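Local coordinates for hypothetical protein Atu0492 (Agrobacterium tumefaciens, PDB 2GMY), which is of unknown function but belongs to the carboxymuconolactone decarboxylase family and probably acts, like AhpD, in antioxidant defence, at residues A94-A99 with A129-N134; H36-R41 with V121-A126; C51-V56 with S142-E147; S73-S78 with A87-V92; E58-H61 with S65-W68. All coordinates share one frame; numbering follows the deposited sequence.

Contact 1 of 5, residues A94-A99 with A129-N134; sequences AVTKIA and AINTWN
Thr96 and Asn131 meet through their polar ends, and the contact is a worked example of how a single well-aimed hydrogen bond can tie two helices together. The amide nitrogen is the donor: Asn131 ND2 lies 3.3 Å from Thr96 OG1, and the N-H points almost straight at the oxygen, at 174°. The hydroxyl sits practically in the amide plane, so the long bond is nonetheless well directed. Both groups are shared with their own helices. Thr96 OG1 stands beside its backbone N (chi1 -66°), which turns the hydroxyl back along the helix to give its proton to Val92 O, while Asn131 ND2 spends its other hydrogen on Ile127 O. Each side chain is thus steadied by the carbonyl four residues earlier, and the two polar groups are satisfied although buried.

The remaining touch is van der Waals: the methyl branch, anti to the backbone N, brings Thr96 CG2 to 3.6 Å from Asn131 OD1, beside the bond rather than in it. That oxygen has its own donors in Arg135 and Asn46, which fixes which way round the amide is turned.

Thr96 closes helix 83-96, just before the chain leaves helical geometry at Lys97 and enters helix 98-101, whereas Asn131 lies well inside helix 117-139; Asn134, further along it, packs on Cys48 and Cys51. Helix 32-45 packs against Thr96 through Ala42 and Ile45, and Arg135 of the second subunit bonds to Thr96 O at the C-terminal end of helix 83-96, so this junction also borders the subunit interface.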
# COMPACT_ATOMS: atom_id res chain seq x y z
N ALA A 94 1.22 15.20 2.73
CA ALA A 94 0.10 14.95 1.81
C ALA A 94 0.48 15.21 0.36
O ALA A 94 0.12 14.45 -0.56
CB ALA A 94 -1.12 15.80 2.21
N VAL A 95 1.25 16.28 0.15
CA VAL A 95 1.62 16.73 -1.19
C VAL A 95 2.78 15.91 -1.73
O VAL A 95 2.83 15.59 -2.91
CB VAL A 95 1.91 18.24 -1.21
CG1 VAL A 95 2.40 18.70 -2.59
CG2 VAL A 95 0.66 19.01 -0.85
N THR A 96 3.72 15.54 -0.86
CA THR A 96 4.81 14.66 -1.31
C THR A 96 4.24 13.31 -1.79
O THR A 96 4.72 12.74 -2.76
CB THR A 96 5.87 14.50 -0.21
OG1 THR A 96 6.51 15.76 -0.01
CG2 THR A 96 6.92 13.48 -0.60
N LYS A 97 3.20 12.85 -1.11
CA LYS A 97 2.54 11.60 -1.47
C LYS A 97 1.22 11.86 -2.19
O LYS A 97 0.21 11.19 -1.93
CB LYS A 97 2.31 10.72 -0.24
CG LYS A 97 3.61 10.28 0.44
CD LYS A 97 3.32 9.41 1.67
CE LYS A 97 2.52 10.17 2.72
NZ LYS A 97 3.33 11.24 3.35
N ILE A 98 1.25 12.81 -3.12
CA ILE A 98 0.03 13.29 -3.80
C ILE A 98 -0.77 12.16 -4.47
O ILE A 98 -1.99 12.18 -4.44
CB ILE A 98 0.37 14.39 -4.86
CG1 ILE A 98 -0.87 15.21 -5.26
CG2 ILE A 98 1.11 13.80 -6.08
CD1 ILE A 98 -1.31 16.19 -4.23
N ALA A 99 -0.07 11.18 -5.04
CA ALA A 99 -0.76 10.13 -5.79
C ALA A 99 -1.61 9.26 -4.87
O ALA A 99 -2.66 8.76 -5.30
CB ALA A 99 0.22 9.28 -6.56
N ALA A 129 9.75 21.68 -5.62
CA ALA A 129 11.19 21.79 -5.88
C ALA A 129 12.00 20.67 -5.20
O ALA A 129 12.82 20.02 -5.85
CB ALA A 129 11.71 23.17 -5.47
N ILE A 130 11.75 20.41 -3.92
CA ILE A 130 12.53 19.36 -3.26
C ILE A 130 12.15 18.01 -3.85
O ILE A 130 13.00 17.13 -4.00
CB ILE A 130 12.41 19.40 -1.71
CG1 ILE A 130 13.34 18.35 -1.07
CG2 ILE A 130 10.96 19.29 -1.26
CD1 ILE A 130 14.84 18.54 -1.41
N ASN A 131 10.88 17.85 -4.23
CA ASN A 131 10.47 16.59 -4.84
C ASN A 131 11.21 16.32 -6.16
O ASN A 131 11.46 15.17 -6.53
CB ASN A 131 8.95 16.54 -5.00
CG ASN A 131 8.29 15.90 -3.80
OD1 ASN A 131 8.15 14.68 -3.73
ND2 ASN A 131 7.91 16.73 -2.83
N THR A 132 11.57 17.40 -6.86
CA THR A 132 12.38 17.30 -8.07
C THR A 132 13.82 16.92 -7.72
O THR A 132 14.37 15.97 -8.29
CB THR A 132 12.29 18.60 -8.89
OG1 THR A 132 10.97 18.70 -9.45
CG2 THR A 132 13.30 18.58 -10.04
N TRP A 133 14.44 17.64 -6.79
CA TRP A 133 15.81 17.28 -6.38
C TRP A 133 15.89 15.83 -5.89
O TRP A 133 16.83 15.11 -6.23
CB TRP A 133 16.33 18.21 -5.28
CG TRP A 133 16.69 19.58 -5.73
CD1 TRP A 133 16.11 20.75 -5.32
CD2 TRP A 133 17.73 19.94 -6.65
NE1 TRP A 133 16.73 21.82 -5.94
CE2 TRP A 133 17.73 21.35 -6.76
CE3 TRP A 133 18.67 19.21 -7.39
CZ2 TRP A 133 18.64 22.06 -7.58
CZ3 TRP A 133 19.57 19.90 -8.21
CH2 TRP A 133 19.54 21.31 -8.30
N ASN A 134 14.92 15.41 -5.09
CA ASN A 134 14.90 14.01 -4.61
C ASN A 134 14.88 12.99 -5.75
O ASN A 134 15.56 11.96 -5.71
CB ASN A 134 13.71 13.75 -3.69
CG ASN A 134 13.76 14.53 -2.38
OD1 ASN A 134 14.81 15.05 -1.93
ND2 ASN A 134 12.61 14.60 -1.73

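Contact 2 of 5, residues H36-R41 with V121-A126; sequences HLIKLR and VKITVA
Ile123 and Ala126 together receive one side chain, Ile38, on the face that helix 117-139 turns toward helix 32-45. Taken in order along 121-126, the first touch comes at Ile123, whose CG2 lies 4.1 Å from Ile38 CD1; Ile38 CD1 is also 4.1 Å from Ile123 O. This CG2 branch of Ile123 is the one anti to its backbone N. Past it, Thr124 turns to the other side of the helix and bonds through OG1 to Trp91 NE1, while Val125 packs on Val18 of the second subunit.

One turn on from Ile123, Ala126 closes the patch. Its CB meets Ile38 CD1 at 4.0 Å, and its carbonyl carbon has Ile38 CG2 at 3.9 Å. Ile38 therefore uses both branches: CG1 stands beside the backbone N (chi1 -72°) and, extended at chi2, carries CD1 forward between Ile123 and Ala126, while CG2 lies against the backbone of Ala126. The small alanine side chain is consistent with the close approach, 7.1 Å between Ile38 CA and Ala126 CA.

The side chains that meet are all apolar and buried, and the centre of the contact is about 5 Å from the centre of the chain. An isoleucine set against two residues three apart, one of them alanine, is a plain case of close helix-helix packing in the all-helical core of an AhpD-like fold.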
# COMPACT_ATOMS: atom_id res chain seq x y z
N HIS A 36 13.71 24.79 5.51
CA HIS A 36 14.45 23.63 6.03
C HIS A 36 13.52 22.45 6.32
O HIS A 36 13.82 21.31 5.96
CB HIS A 36 15.17 23.99 7.33
CG HIS A 36 16.27 24.98 7.15
ND1 HIS A 36 17.15 24.91 6.09
CD2 HIS A 36 16.65 26.04 7.90
CE1 HIS A 36 18.03 25.90 6.19
NE2 HIS A 36 17.75 26.59 7.28
N LEU A 37 12.41 22.74 6.98
CA LEU A 37 11.43 21.71 7.34
C LEU A 37 10.87 21.02 6.10
O LEU A 37 10.77 19.79 6.05
CB LEU A 37 10.31 22.39 8.13
CG LEU A 37 9.17 21.49 8.62
CD1 LEU A 37 8.55 22.13 9.84
CD2 LEU A 37 8.13 21.22 7.51
N ILE A 38 10.47 21.82 5.11
CA ILE A 38 9.93 21.27 3.86
C ILE A 38 10.96 20.35 3.19
O ILE A 38 10.63 19.22 2.78
CB ILE A 38 9.53 22.41 2.89
CG1 ILE A 38 8.27 23.11 3.39
CG2 ILE A 38 9.37 21.86 1.47
CD1 ILE A 38 8.09 24.51 2.76
N LYS A 39 12.20 20.83 3.09
CA LYS A 39 13.24 20.07 2.38
C LYS A 39 13.61 18.79 3.11
O LYS A 39 13.75 17.73 2.49
CB LYS A 39 14.48 20.92 2.16
CG LYS A 39 14.29 22.00 1.11
CD LYS A 39 15.52 22.88 1.05
CE LYS A 39 15.44 23.83 -0.11
NZ LYS A 39 16.80 24.33 -0.42
N LEU A 40 13.75 18.88 4.43
CA LEU A 40 14.18 17.72 5.21
C LEU A 40 13.07 16.67 5.23
O LEU A 40 13.31 15.49 4.95
CB LEU A 40 14.58 18.12 6.63
CG LEU A 40 15.02 16.99 7.57
CD1 LEU A 40 16.16 16.16 6.97
CD2 LEU A 40 15.42 17.57 8.90
N ARG A 41 11.85 17.10 5.52
CA ARG A 41 10.75 16.12 5.62
C ARG A 41 10.47 15.41 4.29
O ARG A 41 10.37 14.17 4.27
CB ARG A 41 9.47 16.77 6.17
CG ARG A 41 8.29 15.80 6.27
CD ARG A 41 8.56 14.60 7.19
NE ARG A 41 7.43 13.67 7.06
CZ ARG A 41 7.44 12.43 7.52
NH1 ARG A 41 8.51 11.95 8.17
NH2 ARG A 41 6.37 11.66 7.33
N VAL A 121 1.20 29.15 -1.58
CA VAL A 121 1.75 28.96 -2.91
C VAL A 121 3.26 28.79 -2.84
O VAL A 121 3.82 27.87 -3.47
CB VAL A 121 1.34 30.09 -3.88
CG1 VAL A 121 1.95 29.85 -5.27
CG2 VAL A 121 -0.17 30.15 -3.98
N LYS A 122 3.93 29.65 -2.08
CA LYS A 122 5.40 29.54 -1.88
C LYS A 122 5.77 28.17 -1.30
O LYS A 122 6.69 27.50 -1.77
CB LYS A 122 5.91 30.66 -0.97
CG LYS A 122 5.72 32.05 -1.55
CD LYS A 122 6.21 33.11 -0.58
CE LYS A 122 6.11 34.48 -1.21
NZ LYS A 122 6.53 35.50 -0.21
N ILE A 123 5.04 27.76 -0.26
CA ILE A 123 5.25 26.45 0.36
C ILE A 123 5.11 25.31 -0.64
O ILE A 123 5.94 24.39 -0.68
CB ILE A 123 4.24 26.27 1.51
CG1 ILE A 123 4.66 27.11 2.71
CG2 ILE A 123 4.11 24.79 1.93
CD1 ILE A 123 3.50 27.37 3.65
N THR A 124 4.05 25.37 -1.45
CA THR A 124 3.73 24.26 -2.35
C THR A 124 4.73 24.18 -3.51
O THR A 124 5.13 23.09 -3.91
CB THR A 124 2.25 24.33 -2.81
OG1 THR A 124 1.40 24.41 -1.64
CG2 THR A 124 1.89 23.08 -3.59
N VAL A 125 5.19 25.32 -4.01
CA VAL A 125 6.28 25.31 -4.99
C VAL A 125 7.56 24.75 -4.35
O VAL A 125 8.28 23.97 -4.98
CB VAL A 125 6.52 26.75 -5.54
CG1 VAL A 125 7.78 26.81 -6.39
CG2 VAL A 125 5.29 27.20 -6.36
N ALA A 126 7.84 25.13 -3.10
CA ALA A 126 9.00 24.60 -2.39
C ALA A 126 8.91 23.05 -2.26
O ALA A 126 9.89 22.34 -2.47
CB ALA A 126 9.12 25.25 -1.02

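Contact 3 of 5, residues C51-V56 with S142-E147; sequences CVDMHV and SQHPVE
Asp53 lies across the ring of His144, its CB over one face at 3.9 Å from the ring centroid, in a CH-pi contact. The conformations of both side chains explain the fit. CG of Asp53 is anti to the backbone N (chi1 -174°), which carries the carboxylate toward the 142-147 loop. His144 takes the crowded position between its backbone N and carbonyl carbon (chi1 69°), and this folds the imidazole back over the aspartate. The carboxylate continues the layer begun by CB: its plane is tilted only 26° from that of the ring, so the groups are stacked, with Asp53 CG 3.5 Å from His144 ND1.

That ND1 does not bond to the carboxylate. His144 ND1 gives its proton to Pro145 O, 2.8 Å away and fairly straight, close to the ring plane but well above the carbonyl plane, and the bond fixes the rotation of the ring. Pro145 adds its CD, 3.9 Å from Asp53 OD2. The charge of Asp53 is met by Lys57, one turn along the helix, which also bridges to Glu147; the lysine probably eases the proximity of Asp53 OD1 and Glu147 OE1, 5.0 Å apart.

The ring's other nitrogen, NE2, bonds to Ser78 OG of the third subunit, whose Pro79 also packs on His144. Helix 49-61 carries Cys51 and His55 of a CXXCXXXH pattern, as in AhpD, whose cysteines are redox-active; Asp53 lies within it on the face turned to the loop. The loop 142-147, following helix 117-139, thus runs outside helix 49-61, where another subunit completes the packing.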
# COMPACT_ATOMS: atom_id res chain seq x y z
N CYS A 51 19.90 14.19 -0.17
CA CYS A 51 19.26 15.42 0.28
C CYS A 51 19.10 15.48 1.80
O CYS A 51 19.25 16.55 2.37
CB CYS A 51 17.92 15.65 -0.43
SG CYS A 51 18.13 15.95 -2.23
N VAL A 52 18.78 14.35 2.45
CA VAL A 52 18.69 14.37 3.91
C VAL A 52 20.01 14.84 4.53
O VAL A 52 20.02 15.70 5.39
CB VAL A 52 18.26 13.01 4.50
CG1 VAL A 52 18.42 12.99 6.03
CG2 VAL A 52 16.81 12.69 4.11
N ASP A 53 21.11 14.30 4.04
CA ASP A 53 22.43 14.68 4.56
C ASP A 53 22.62 16.19 4.45
O ASP A 53 23.03 16.84 5.41
CB ASP A 53 23.55 13.97 3.82
CG ASP A 53 24.92 14.23 4.44
OD1 ASP A 53 25.10 13.86 5.61
OD2 ASP A 53 25.79 14.79 3.74
N MET A 54 22.31 16.73 3.27
CA MET A 54 22.44 18.16 3.00
C MET A 54 21.55 18.99 3.92
O MET A 54 21.99 20.00 4.50
CB MET A 54 22.06 18.43 1.54
CG MET A 54 22.32 19.86 1.06
SD MET A 54 21.84 20.13 -0.68
CE MET A 54 22.79 18.87 -1.49
N HIS A 55 20.30 18.57 4.06
CA HIS A 55 19.34 19.41 4.78
C HIS A 55 19.43 19.30 6.29
O HIS A 55 19.06 20.23 7.00
CB HIS A 55 17.93 19.21 4.21
CG HIS A 55 17.86 19.51 2.75
ND1 HIS A 55 18.30 20.71 2.23
CD2 HIS A 55 17.45 18.77 1.70
CE1 HIS A 55 18.16 20.69 0.92
NE2 HIS A 55 17.64 19.53 0.57
N VAL A 56 19.92 18.16 6.78
CA VAL A 56 20.29 18.02 8.19
C VAL A 56 21.35 19.10 8.51
O VAL A 56 21.22 19.86 9.48
CB VAL A 56 20.84 16.62 8.48
CG1 VAL A 56 21.62 16.60 9.81
CG2 VAL A 56 19.70 15.59 8.53
N SER A 142 23.09 9.83 -6.55
CA SER A 142 24.05 10.80 -6.02
C SER A 142 24.52 10.35 -4.64
O SER A 142 23.73 9.87 -3.84
CB SER A 142 23.43 12.20 -5.95
OG SER A 142 22.96 12.58 -7.23
N GLN A 143 25.83 10.49 -4.39
CA GLN A 143 26.46 10.02 -3.15
C GLN A 143 26.86 11.20 -2.25
O GLN A 143 27.65 12.05 -2.66
CB GLN A 143 27.71 9.19 -3.49
CG GLN A 143 27.43 7.95 -4.34
CD GLN A 143 26.61 6.92 -3.59
OE1 GLN A 143 26.99 6.45 -2.52
NE2 GLN A 143 25.46 6.56 -4.16
N HIS A 144 26.31 11.26 -1.03
CA HIS A 144 26.65 12.36 -0.11
C HIS A 144 28.03 12.12 0.51
O HIS A 144 28.48 10.97 0.58
CB HIS A 144 25.57 12.59 0.98
CG HIS A 144 25.45 11.50 1.99
ND1 HIS A 144 26.31 11.36 3.06
CD2 HIS A 144 24.53 10.51 2.13
CE1 HIS A 144 25.95 10.33 3.80
NE2 HIS A 144 24.87 9.80 3.26
N PRO A 145 28.71 13.21 0.94
CA PRO A 145 30.00 13.02 1.63
C PRO A 145 29.84 12.34 2.99
O PRO A 145 28.80 12.47 3.64
CB PRO A 145 30.54 14.45 1.79
CG PRO A 145 29.37 15.34 1.68
CD PRO A 145 28.35 14.63 0.81
N VAL A 146 30.87 11.60 3.40
CA VAL A 146 30.86 10.82 4.64
C VAL A 146 31.91 11.34 5.62
O VAL A 146 33.11 11.24 5.35
CB VAL A 146 31.12 9.32 4.36
CG1 VAL A 146 31.04 8.51 5.65
CG2 VAL A 146 30.14 8.76 3.33
N GLU A 147 31.46 11.88 6.76
CA GLU A 147 32.38 12.45 7.75
C GLU A 147 33.04 11.42 8.67
O GLU A 147 32.36 10.66 9.38
CB GLU A 147 31.68 13.51 8.61
CG GLU A 147 31.64 14.88 7.97
CD GLU A 147 30.36 15.13 7.22
OE1 GLU A 147 29.32 15.29 7.89
OE2 GLU A 147 30.39 15.16 5.96

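Contact 4 of 5, residues S73-S78 with A87-V92; sequences SVWRES and ALLGWV
Trp75 lays the face of its indole on Leu89, a CH-pi contact that seats the 3-10 segment running through 75-77 on helix 83-96 in this all-helical, AhpD-like fold. The tight part is here. Leu89 CB stands 3.5 Å from the centroid of the six-membered ring and only 10° off its normal, almost exactly over the centre. Beyond it the leucine runs back along the indole, the two side chains sliding past each other in opposite directions, and Leu89 CD1 reaches 3.8 Å from Trp75 CD2. The indole is put there by its first torsion: at chi1 69° CG sits between the backbone N and the carbonyl carbon, which swings the ring toward the helix. NE1 bonds to Asp93 OD2 on the same helix and helps to fix the ring's rotation.

Gly90 adds its backbone to the packing, its N lying 3.7 Å from Trp75 CZ2. Arg86, earlier on the helix, bonds to the carbonyl oxygens of Trp75 and Arg76, adding polar links between helix and turn.

The looser side belongs to Arg76, an exposed residue. Its CG lies over the face of Trp75 opposite Leu89, and its guanidinium has Trp75 CZ2 beneath its centre, so the indole lies between Leu89 on one face and the arm and guanidinium of Arg76 on the other. Toward the helix the arginine makes only a distant approach, Arg76 NH2 to Gly90 CA at 4.4 Å. A water in the guanidinium plane spans the rest: it accepts a weak bond from Arg76 NH2 and donates to Gly90 O, 2.7 Å from the water oxygen.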
# COMPACT_ATOMS: atom_id res chain seq x y z
N SER A 73 11.56 12.39 11.05
CA SER A 73 11.16 11.17 10.39
C SER A 73 9.90 10.61 11.02
O SER A 73 9.25 9.79 10.43
CB SER A 73 12.29 10.15 10.46
OG SER A 73 12.54 9.77 11.78
N VAL A 74 9.57 11.08 12.22
CA VAL A 74 8.48 10.52 13.04
C VAL A 74 7.69 11.65 13.70
O VAL A 74 7.20 11.53 14.82
CB VAL A 74 9.04 9.50 14.09
CG1 VAL A 74 9.63 8.27 13.40
CG2 VAL A 74 10.09 10.15 14.99
N TRP A 75 7.51 12.75 12.97
CA TRP A 75 7.00 13.97 13.56
C TRP A 75 5.63 13.88 14.18
O TRP A 75 5.32 14.63 15.10
CB TRP A 75 7.02 15.10 12.52
CG TRP A 75 6.02 14.90 11.44
CD1 TRP A 75 6.20 14.23 10.26
CD2 TRP A 75 4.67 15.37 11.44
NE1 TRP A 75 5.03 14.27 9.51
CE2 TRP A 75 4.08 14.95 10.22
CE3 TRP A 75 3.90 16.10 12.36
CZ2 TRP A 75 2.76 15.24 9.89
CZ3 TRP A 75 2.59 16.39 12.03
CH2 TRP A 75 2.02 15.97 10.81
N ARG A 76 4.77 12.99 13.65
CA ARG A 76 3.38 12.98 14.09
C ARG A 76 3.28 12.70 15.58
O ARG A 76 2.40 13.23 16.24
CB ARG A 76 2.54 11.97 13.32
CG ARG A 76 2.29 12.36 11.90
CD ARG A 76 1.04 11.68 11.33
NE ARG A 76 0.86 12.08 9.94
CZ ARG A 76 0.05 13.05 9.54
NH1 ARG A 76 -0.71 13.72 10.40
NH2 ARG A 76 -0.02 13.33 8.24
N GLU A 77 4.21 11.89 16.10
CA GLU A 77 4.18 11.53 17.52
C GLU A 77 5.12 12.34 18.42
O GLU A 77 5.27 12.02 19.62
CB GLU A 77 4.44 10.02 17.68
CG GLU A 77 3.23 9.15 17.34
CD GLU A 77 1.98 9.58 18.09
OE1 GLU A 77 2.09 9.97 19.28
OE2 GLU A 77 0.89 9.54 17.49
N SER A 78 5.73 13.40 17.88
CA SER A 78 6.71 14.18 18.63
C SER A 78 6.16 15.52 19.11
O SER A 78 5.64 16.31 18.29
CB SER A 78 7.96 14.44 17.79
OG SER A 78 8.86 15.24 18.52
N ALA A 87 1.13 21.84 11.09
CA ALA A 87 0.25 22.13 9.98
C ALA A 87 1.04 22.02 8.68
O ALA A 87 0.59 21.42 7.71
CB ALA A 87 -0.32 23.52 10.14
N LEU A 88 2.23 22.58 8.68
CA LEU A 88 3.09 22.53 7.50
C LEU A 88 3.51 21.08 7.19
O LEU A 88 3.40 20.65 6.05
CB LEU A 88 4.32 23.42 7.72
CG LEU A 88 5.35 23.50 6.59
CD1 LEU A 88 4.71 23.82 5.24
CD2 LEU A 88 6.43 24.53 6.95
N LEU A 89 3.94 20.35 8.21
CA LEU A 89 4.36 18.94 8.04
C LEU A 89 3.24 18.08 7.43
O LEU A 89 3.48 17.27 6.54
CB LEU A 89 4.82 18.35 9.37
CG LEU A 89 6.21 18.82 9.81
CD1 LEU A 89 6.40 18.70 11.31
CD2 LEU A 89 7.31 18.07 9.04
N GLY A 90 2.01 18.28 7.90
CA GLY A 90 0.86 17.55 7.34
C GLY A 90 0.72 17.77 5.84
O GLY A 90 0.40 16.84 5.07
N TRP A 91 0.99 19.01 5.41
CA TRP A 91 0.88 19.37 4.00
C TRP A 91 2.07 18.84 3.21
O TRP A 91 1.91 18.32 2.09
CB TRP A 91 0.78 20.88 3.86
CG TRP A 91 0.43 21.37 2.49
CD1 TRP A 91 1.19 22.19 1.69
CD2 TRP A 91 -0.78 21.13 1.75
NE1 TRP A 91 0.54 22.47 0.52
CE2 TRP A 91 -0.67 21.83 0.53
CE3 TRP A 91 -1.94 20.39 2.01
CZ2 TRP A 91 -1.69 21.81 -0.44
CZ3 TRP A 91 -2.96 20.38 1.04
CH2 TRP A 91 -2.82 21.10 -0.17
N VAL A 92 3.27 18.97 3.78
CA VAL A 92 4.43 18.36 3.13
C VAL A 92 4.19 16.87 2.87
O VAL A 92 4.44 16.38 1.76
CB VAL A 92 5.72 18.58 3.95
CG1 VAL A 92 6.88 17.78 3.36
CG2 VAL A 92 6.05 20.06 3.99
O HOH W 1 -0.85 14.66 6.03

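Contact 5 of 5, residues E58-H61 with S65-W68; sequences ESRH and SEQW
Arg60 crosses from the end of helix 49-61 to Glu66, and its side chain can be followed atom by atom. CB starts out neither toward nor away from segment 65-68, and the first two torsions are extended, with CG anti to the backbone N (chi1 180°). CG and CD of Arg60 run alongside the carboxylate, each 3.6 Å from Glu66 OE2. The chain then bends at chi3, and the bend turns the guanidinium onto the acid. Arg60 NE meets Glu66 OE2 at 2.8 Å. Arg60 NH2 meets Glu66 OE1 at 2.9 Å, and both bonds are nearly straight. This is a side-on, two-nitrogen salt bridge: the oxygens lie in the guanidinium plane and are approached on their syn sides, with the carboxylate tilted 21° from it. At the tip, NH2 has a further acceptor, Asn70 OD1 of the third subunit. Glu66 reaches back through its own bend at chi2.

Next to the salt bridge is a quieter contact. Ser59 OG lies at the edge of the Trp68 ring, 3.7 Å from Trp68 CZ3, and is bonded to His55 O on its own helix. Trp68 NE1 bonds to Glu85, and Tyr81 meets the indole edge-to-face, so the ring whose rim the serine touches is held on other sides too.

Ser65 accepts from Trp68 N through OG, 3.0 Å away, and thus serves as N-cap of helix 66-70. The whole is a tight helix-loop-helix connection, N-capped by Ser65 and bridged by the Arg60-Glu66 salt bridge, placed where the third subunit packs.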
# COMPACT_ATOMS: atom_id res chain seq x y z
N GLU A 58 22.18 21.86 6.80
CA GLU A 58 21.63 23.22 6.68
C GLU A 58 20.77 23.63 7.87
O GLU A 58 20.88 24.77 8.36
CB GLU A 58 20.83 23.40 5.39
CG GLU A 58 21.68 23.29 4.13
CD GLU A 58 20.83 23.06 2.91
OE1 GLU A 58 19.73 22.46 3.04
OE2 GLU A 58 21.25 23.46 1.80
N SER A 59 19.92 22.72 8.34
CA SER A 59 19.08 22.96 9.52
C SER A 59 19.94 23.23 10.75
O SER A 59 19.68 24.15 11.51
CB SER A 59 18.15 21.77 9.77
OG SER A 59 17.28 21.58 8.68
N ARG A 60 20.97 22.41 10.91
CA ARG A 60 21.88 22.53 12.05
C ARG A 60 22.58 23.89 12.01
O ARG A 60 22.73 24.56 13.04
CB ARG A 60 22.90 21.41 12.04
CG ARG A 60 23.90 21.49 13.22
CD ARG A 60 24.84 20.31 13.20
NE ARG A 60 24.12 19.05 13.40
CZ ARG A 60 24.18 17.98 12.60
NH1 ARG A 60 24.94 17.97 11.51
NH2 ARG A 60 23.46 16.91 12.90
N HIS A 61 22.99 24.29 10.82
CA HIS A 61 23.70 25.55 10.66
C HIS A 61 22.86 26.76 11.09
O HIS A 61 23.39 27.73 11.65
CB HIS A 61 24.15 25.72 9.23
CG HIS A 61 25.01 26.93 9.03
ND1 HIS A 61 26.26 27.04 9.58
CD2 HIS A 61 24.76 28.10 8.41
CE1 HIS A 61 26.78 28.21 9.26
NE2 HIS A 61 25.88 28.88 8.56
N SER A 65 17.43 22.59 16.62
CA SER A 65 17.95 21.61 17.58
C SER A 65 18.15 20.22 16.96
O SER A 65 17.53 19.87 15.95
CB SER A 65 17.02 21.51 18.79
OG SER A 65 15.83 20.82 18.46
N GLU A 66 19.00 19.41 17.59
CA GLU A 66 19.17 18.03 17.10
C GLU A 66 17.86 17.24 17.22
O GLU A 66 17.60 16.35 16.41
CB GLU A 66 20.33 17.31 17.79
CG GLU A 66 21.70 17.98 17.58
CD GLU A 66 22.08 18.14 16.11
OE1 GLU A 66 21.86 17.19 15.32
OE2 GLU A 66 22.61 19.20 15.73
N GLN A 67 17.03 17.58 18.21
CA GLN A 67 15.74 16.92 18.38
C GLN A 67 14.82 17.27 17.21
O GLN A 67 14.19 16.40 16.62
CB GLN A 67 15.12 17.38 19.69
CG GLN A 67 14.25 16.37 20.33
CD GLN A 67 13.88 16.75 21.75
OE1 GLN A 67 13.65 17.93 22.06
NE2 GLN A 67 13.80 15.76 22.62
N TRP A 68 14.75 18.55 16.89
CA TRP A 68 13.94 19.02 15.75
C TRP A 68 14.35 18.29 14.47
O TRP A 68 13.49 17.90 13.67
CB TRP A 68 14.17 20.52 15.59
CG TRP A 68 13.28 21.25 14.61
CD1 TRP A 68 12.15 21.95 14.91
CD2 TRP A 68 13.50 21.42 13.21
NE1 TRP A 68 11.64 22.53 13.77
CE2 TRP A 68 12.45 22.23 12.71
CE3 TRP A 68 14.49 20.97 12.31
CZ2 TRP A 68 12.35 22.60 11.37
CZ3 TRP A 68 14.39 21.33 10.96
CH2 TRP A 68 13.32 22.14 10.51

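Along the chain, contact 5 comes first, then contact 4, then contact 1, in series; contact 2 encloses contacts 4 and 5 and crosses contacts 1 and 3, and contact 3 encloses contacts 1, 4 and 5. Contacts 1 and 2, with centres 9 Å apart, share helix 117-139, contacts 1 and 4 share helix 83-96, and contacts 3 and 5 share helix 49-61. Contact 2 lies nearest the middle and touches all the others, whereas contacts 1 and 5, 22 Å apart, lie on opposite sides of the chain's centre. Contacts 1 and 2 border the second subunit, contacts 3 and 5 the third, and contact 4 both, so one helical core serves two interfaces of a six-chain assembly.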